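Local coordinates for protein cellulase (Uncultured bacterium, PDB 6XSO) that probably hydrolyses internal beta-1,4 linkages of cellulose and related plant polysaccharides such as xylan, as a broad-specificity endoglucanase of glycoside hydrolase family 5, at residues Tyr152-Ile157 against Arg211-Ala216; Asn215-Arg218 against Asn223-Arg226. All coordinates share one frame; numbering follows the deposited sequence.

Interaction 1 of 2, residues Tyr152-Ile157 against Arg211-Ala216; sequences YLWRQI and RSFVNA
Trp-154 and Phe-213 meet as an edge-to-face (T-shaped) pair, Phe-213 turning the CD1-CE1 side of its ring toward one face of the indole. Phe-213 CD1 lies 3.5 Å from Trp-154 CE2, and Phe-213 CE1 stands over the six-membered ring, 3.6 Å from Trp-154 CZ2. The ring planes are inclined at 68°, and the five-membered ring of Trp-154 and the Phe-213 ring have centroids 4.7 Å apart. With CG anti to the backbone N (chi1 161°), Phe-213 carries its ring across to the tryptophan. Nearer the backbones Ala-216 takes over: its CB sits 4.0 Å from Trp-154 CB and equally far from Arg-155 CG, so the small methyl lets the helices come together while the aliphatic base of the arginine borders the contact.

The indole is fixed from several sides. Ile-157 CD1 lies over the face opposite Phe-213, the ring N-H of Trp-154 is bonded to the carbonyl oxygen of Ser-172, and Tyr-150 and Phe-170 add further aromatic neighbours. Beyond the aromatic pair, Ser-212 OG links the helices again by hydrogen bonds to Glu-151 and Tyr-143.

The segments cross at -37°, their axes 8.7 Å apart, as adjacent outer helices 140-161 and 196-219 of the TIM barrel, with Phe-213 reaching inward to Leu-229 and Val-231 on barrel strand 229-232.

Interaction 2 of 2, residues Asn215-Arg218 against Asn223-Arg226; sequences NAVR and NNVR
Arg-218 reaches over to the backbone of the 223-226 turn and presents one edge of its guanidinium to the carbonyl of Asn-224. Arg-218 NH1 donates to Asn-224 O at 3.0 Å with an N-H...O angle of 150°. The oxygen lies close to the guanidinium plane, whereas the donor stands 39° out of the carbonyl plane and so misses the lone-pair directions. The bend at chi2 (-105°) brings the chain over the turn, where Arg-218 CD rests 3.5 Å from Val-225 O; NH1 also comes near that oxygen, but at an angle too poor for a bond.

The other end of the contact is set crosswise. Val-217 and Asn-224 side chains meet at about a right angle, Asn-224 CB lying 4.0 Å from Val-217 CG1 and 3.4 Å from Val-217 O. The Val-225 side chain sets out away from the helix at CB, yet Val-225 CG2 still lies 3.8 Å from Arg-218 O.

This is the connection in a TIM barrel where an outer helix, 196-219, ends and the chain turns back toward the next parallel strand, 229-232. The Asn-224 amide ties the turn to its surroundings: OD1 accepts from Arg-227 NE, while ND2 donates to Thr-220 OG1 and to Ala-158 O, at helix 140-161.

A leucine in place of Arg-218 would probably leave Glu-260 without its mate and the Asn-224 and Arg-227 carbonyls without this donor. Both losses follow from the further partners of the arginine, NH1 bonding to Arg-227 O and NH2 forming a salt bridge with Glu-260, whose charge probably helps hold the guanidinium in this pose.

In the fold
Interactions 1 and 2 follow one another along helix 196-219, sharing Asn-215 and Ala-216, with their centres about 8 Å apart. Interaction 1 joins this helix to helix 140-161, which comes earlier in the chain; interaction 2 joins its last turns to the loop leading into strand 229-232. They touch directly, Val-217 CG2 packing 3.9 Å from Trp-154 CE3. Both lie on the same side of the chain's centre, one between outer helices of the eight-stranded parallel barrel, the other at the turn that feeds its fifth strand. Together they fix helix 196-219 laterally against helix 140-161 and at its C-terminal end against the returning chain.

Interaction 1 of 2, residues Tyr152-Ile157 against Arg211-Ala216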
loop_
_atom_site.group_PDB
_atom_site.type_symbol
_atom_site.label_atom_id
_atom_site.label_comp_id
_atom_site.label_asym_id
_atom_site.label_seq_id
_atom_site.Cartn_x
_atom_site.Cartn_y
_atom_site.Cartn_z
ATOM N N TYR A 152 11.391 15.350 -5.209
ATOM C CA TYR A 152 11.495 16.247 -4.054
ATOM C C TYR A 152 10.578 15.801 -2.923
ATOM O O TYR A 152 10.962 15.852 -1.742
ATOM C CB TYR A 152 11.192 17.688 -4.489
ATOM C CG TYR A 152 11.189 18.759 -3.411
ATOM C CD1 TYR A 152 10.288 19.799 -3.479
ATOM C CD2 TYR A 152 12.082 18.729 -2.349
ATOM C CE1 TYR A 152 10.270 20.795 -2.530
ATOM C CE2 TYR A 152 12.071 19.727 -1.378
ATOM C CZ TYR A 152 11.153 20.746 -1.471
ATOM O OH TYR A 152 11.147 21.769 -0.520
ATOM N N LEU A 153 9.362 15.368 -3.259
ATOM C CA LEU A 153 8.464 14.835 -2.234
ATOM C C LEU A 153 9.092 13.654 -1.503
ATOM O O LEU A 153 9.073 13.600 -0.266
ATOM C CB LEU A 153 7.128 14.456 -2.861
ATOM C CG LEU A 153 6.103 13.764 -1.971
ATOM C CD1 LEU A 153 5.793 14.620 -0.772
ATOM C CD2 LEU A 153 4.843 13.461 -2.777
ATOM N N TRP A 154 9.657 12.695 -2.245
ATOM C CA TRP A 154 10.265 11.540 -1.593
ATOM C C TRP A 154 11.529 11.903 -0.832
ATOM O O TRP A 154 11.791 11.311 0.223
ATOM C CB TRP A 154 10.465 10.379 -2.564
ATOM C CG TRP A 154 9.267 9.511 -2.528
ATOM C CD1 TRP A 154 8.371 9.291 -3.531
ATOM C CD2 TRP A 154 8.798 8.776 -1.392
ATOM N NE1 TRP A 154 7.375 8.448 -3.092
ATOM C CE2 TRP A 154 7.613 8.135 -1.776
ATOM C CE3 TRP A 154 9.258 8.632 -0.071
ATOM C CZ2 TRP A 154 6.894 7.334 -0.906
ATOM C CZ3 TRP A 154 8.546 7.816 0.790
ATOM C CH2 TRP A 154 7.370 7.194 0.366
ATOM N N ARG A 155 12.312 12.882 -1.305
ATOM C CA ARG A 155 13.445 13.319 -0.496
ATOM C C ARG A 155 12.961 13.849 0.849
ATOM O O ARG A 155 13.572 13.583 1.890
ATOM C CB ARG A 155 14.278 14.370 -1.227
ATOM C CG ARG A 155 15.124 13.797 -2.361
ATOM C CD ARG A 155 16.232 14.749 -2.849
ATOM N NE ARG A 155 15.742 16.091 -3.165
ATOM C CZ ARG A 155 15.225 16.435 -4.340
ATOM N NH1 ARG A 155 15.143 15.545 -5.315
ATOM N NH2 ARG A 155 14.800 17.678 -4.540
ATOM N N GLN A 156 11.860 14.601 0.848
ATOM C CA GLN A 156 11.357 15.170 2.098
ATOM C C GLN A 156 10.865 14.084 3.042
ATOM O O GLN A 156 11.159 14.113 4.246
ATOM C CB GLN A 156 10.203 16.131 1.810
ATOM C CG GLN A 156 10.579 17.413 1.105
ATOM C CD GLN A 156 9.348 18.195 0.705
ATOM O OE1 GLN A 156 8.710 18.830 1.546
ATOM N NE2 GLN A 156 8.999 18.144 -0.588
ATOM N N ILE A 157 10.076 13.143 2.525
ATOM C CA ILE A 157 9.593 12.055 3.374
ATOM C C ILE A 157 10.777 11.255 3.896
ATOM O O ILE A 157 10.852 10.921 5.081
ATOM C CB ILE A 157 8.603 11.152 2.612
ATOM C CG1 ILE A 157 7.367 11.936 2.156
ATOM C CG2 ILE A 157 8.163 9.991 3.510
ATOM C CD1 ILE A 157 6.543 11.239 1.093
ATOM N N ARG A 211 11.986 4.124 -10.343
ATOM C CA ARG A 211 13.392 4.513 -10.303
ATOM C C ARG A 211 13.583 5.814 -9.533
ATOM O O ARG A 211 14.493 5.939 -8.698
ATOM C CB ARG A 211 13.896 4.771 -11.724
ATOM C CG ARG A 211 14.282 3.594 -12.567
ATOM C CD ARG A 211 15.198 4.062 -13.719
ATOM N NE ARG A 211 14.687 5.202 -14.498
ATOM C CZ ARG A 211 13.779 5.112 -15.476
ATOM N NH1 ARG A 211 13.243 3.947 -15.801
ATOM N NH2 ARG A 211 13.394 6.199 -16.133
ATOM N N SER A 212 12.746 6.806 -9.834
ATOM C CA SER A 212 12.858 8.099 -9.181
ATOM C C SER A 212 12.688 7.963 -7.677
ATOM O O SER A 212 13.415 8.605 -6.915
ATOM C CB SER A 212 11.809 9.054 -9.743
ATOM O OG SER A 212 12.241 9.661 -10.949
ATOM N N PHE A 213 11.716 7.150 -7.244
ATOM C CA PHE A 213 11.472 6.903 -5.824
ATOM C C PHE A 213 12.695 6.311 -5.160
ATOM O O PHE A 213 13.179 6.828 -4.146
ATOM C CB PHE A 213 10.284 5.951 -5.715
ATOM C CG PHE A 213 10.146 5.234 -4.398
ATOM C CD1 PHE A 213 9.821 5.914 -3.237
ATOM C CD2 PHE A 213 10.276 3.855 -4.348
ATOM C CE1 PHE A 213 9.646 5.224 -2.032
ATOM C CE2 PHE A 213 10.095 3.156 -3.171
ATOM C CZ PHE A 213 9.773 3.838 -2.008
ATOM N N VAL A 214 13.217 5.219 -5.722
ATOM C CA VAL A 214 14.361 4.561 -5.100
ATOM C C VAL A 214 15.545 5.513 -5.049
ATOM O O VAL A 214 16.200 5.663 -4.012
ATOM C CB VAL A 214 14.693 3.251 -5.832
ATOM C CG1 VAL A 214 16.021 2.706 -5.369
ATOM C CG2 VAL A 214 13.586 2.218 -5.581
ATOM N N ASN A 215 15.831 6.184 -6.169
ATOM C CA ASN A 215 16.985 7.067 -6.214
ATOM C C ASN A 215 16.849 8.212 -5.221
ATOM O O ASN A 215 17.828 8.593 -4.564
ATOM C CB ASN A 215 17.155 7.621 -7.626
ATOM C CG ASN A 215 17.588 6.559 -8.630
ATOM O OD1 ASN A 215 18.040 5.475 -8.260
ATOM N ND2 ASN A 215 17.440 6.871 -9.918
ATOM N N ALA A 216 15.648 8.781 -5.099
ATOM C CA ALA A 216 15.462 9.896 -4.177
ATOM C C ALA A 216 15.640 9.435 -2.739
ATOM O O ALA A 216 16.289 10.110 -1.932
ATOM C CB ALA A 216 14.073 10.501 -4.370
#

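Interaction 2 of 2, residues Asn215-Arg218 against Asn223-Arg226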
loop_
_atom_site.group_PDB
_atom_site.type_symbol
_atom_site.label_atom_id
_atom_site.label_comp_id
_atom_site.label_asym_id
_atom_site.label_seq_id
_atom_site.Cartn_x
_atom_site.Cartn_y
_atom_site.Cartn_z
ATOM N N ASN A 215 15.831 6.184 -6.169
ATOM C CA ASN A 215 16.985 7.067 -6.214
ATOM C C ASN A 215 16.849 8.212 -5.221
ATOM O O ASN A 215 17.828 8.593 -4.564
ATOM C CB ASN A 215 17.155 7.621 -7.626
ATOM C CG ASN A 215 17.588 6.559 -8.630
ATOM O OD1 ASN A 215 18.040 5.475 -8.260
ATOM N ND2 ASN A 215 17.440 6.871 -9.918
ATOM N N ALA A 216 15.648 8.781 -5.099
ATOM C CA ALA A 216 15.462 9.896 -4.177
ATOM C C ALA A 216 15.640 9.435 -2.739
ATOM O O ALA A 216 16.289 10.110 -1.932
ATOM C CB ALA A 216 14.073 10.501 -4.370
ATOM N N VAL A 217 15.090 8.268 -2.410
ATOM C CA VAL A 217 15.168 7.794 -1.038
ATOM C C VAL A 217 16.600 7.408 -0.692
ATOM O O VAL A 217 17.159 7.859 0.313
ATOM C CB VAL A 217 14.200 6.618 -0.817
ATOM C CG1 VAL A 217 14.468 5.992 0.557
ATOM C CG2 VAL A 217 12.760 7.048 -0.935
ATOM N N ARG A 218 17.218 6.567 -1.521
ATOM C CA ARG A 218 18.558 6.096 -1.202
ATOM C C ARG A 218 19.560 7.242 -1.209
ATOM O O ARG A 218 20.555 7.199 -0.473
ATOM C CB ARG A 218 18.980 5.001 -2.168
ATOM C CG ARG A 218 17.960 3.877 -2.283
ATOM C CD ARG A 218 18.434 2.666 -1.557
ATOM N NE ARG A 218 17.576 1.509 -1.745
ATOM C CZ ARG A 218 16.897 0.936 -0.752
ATOM N NH1 ARG A 218 16.963 1.438 0.477
ATOM N NH2 ARG A 218 16.153 -0.136 -0.991
ATOM N N ASN A 223 20.491 5.420 7.021
ATOM C CA ASN A 223 19.661 4.224 7.033
ATOM C C ASN A 223 18.876 4.055 5.743
ATOM O O ASN A 223 18.473 2.931 5.411
ATOM C CB ASN A 223 18.649 4.276 8.182
ATOM C CG ASN A 223 19.293 4.039 9.545
ATOM O OD1 ASN A 223 20.427 3.574 9.641
ATOM N ND2 ASN A 223 18.553 4.340 10.603
ATOM N N ASN A 224 18.621 5.142 5.024
ATOM C CA ASN A 224 17.792 5.038 3.831
ATOM C C ASN A 224 18.504 4.313 2.699
ATOM O O ASN A 224 17.860 3.967 1.708
ATOM C CB ASN A 224 17.287 6.422 3.413
ATOM C CG ASN A 224 16.201 6.956 4.350
ATOM O OD1 ASN A 224 15.499 6.194 5.034
ATOM N ND2 ASN A 224 16.085 8.275 4.416
ATOM N N VAL A 225 19.807 4.059 2.838
ATOM C CA VAL A 225 20.513 3.227 1.870
ATOM C C VAL A 225 20.093 1.768 1.972
ATOM O O VAL A 225 20.186 1.023 0.985
ATOM C CB VAL A 225 22.026 3.391 2.090
ATOM C CG1 VAL A 225 22.794 2.408 1.235
ATOM C CG2 VAL A 225 22.450 4.836 1.782
ATOM N N ARG A 226 19.620 1.340 3.144
ATOM C CA ARG A 226 19.270 -0.053 3.384
ATOM C C ARG A 226 17.806 -0.255 3.746
ATOM O O ARG A 226 17.380 -1.406 3.902
ATOM C CB ARG A 226 20.138 -0.642 4.505
ATOM C CG ARG A 226 21.632 -0.630 4.235
ATOM C CD ARG A 226 22.396 -1.020 5.504
ATOM N NE ARG A 226 22.234 -0.037 6.578
ATOM C CZ ARG A 226 22.188 -0.325 7.878
ATOM N NH1 ARG A 226 22.271 -1.585 8.297
ATOM N NH2 ARG A 226 22.044 0.648 8.770
#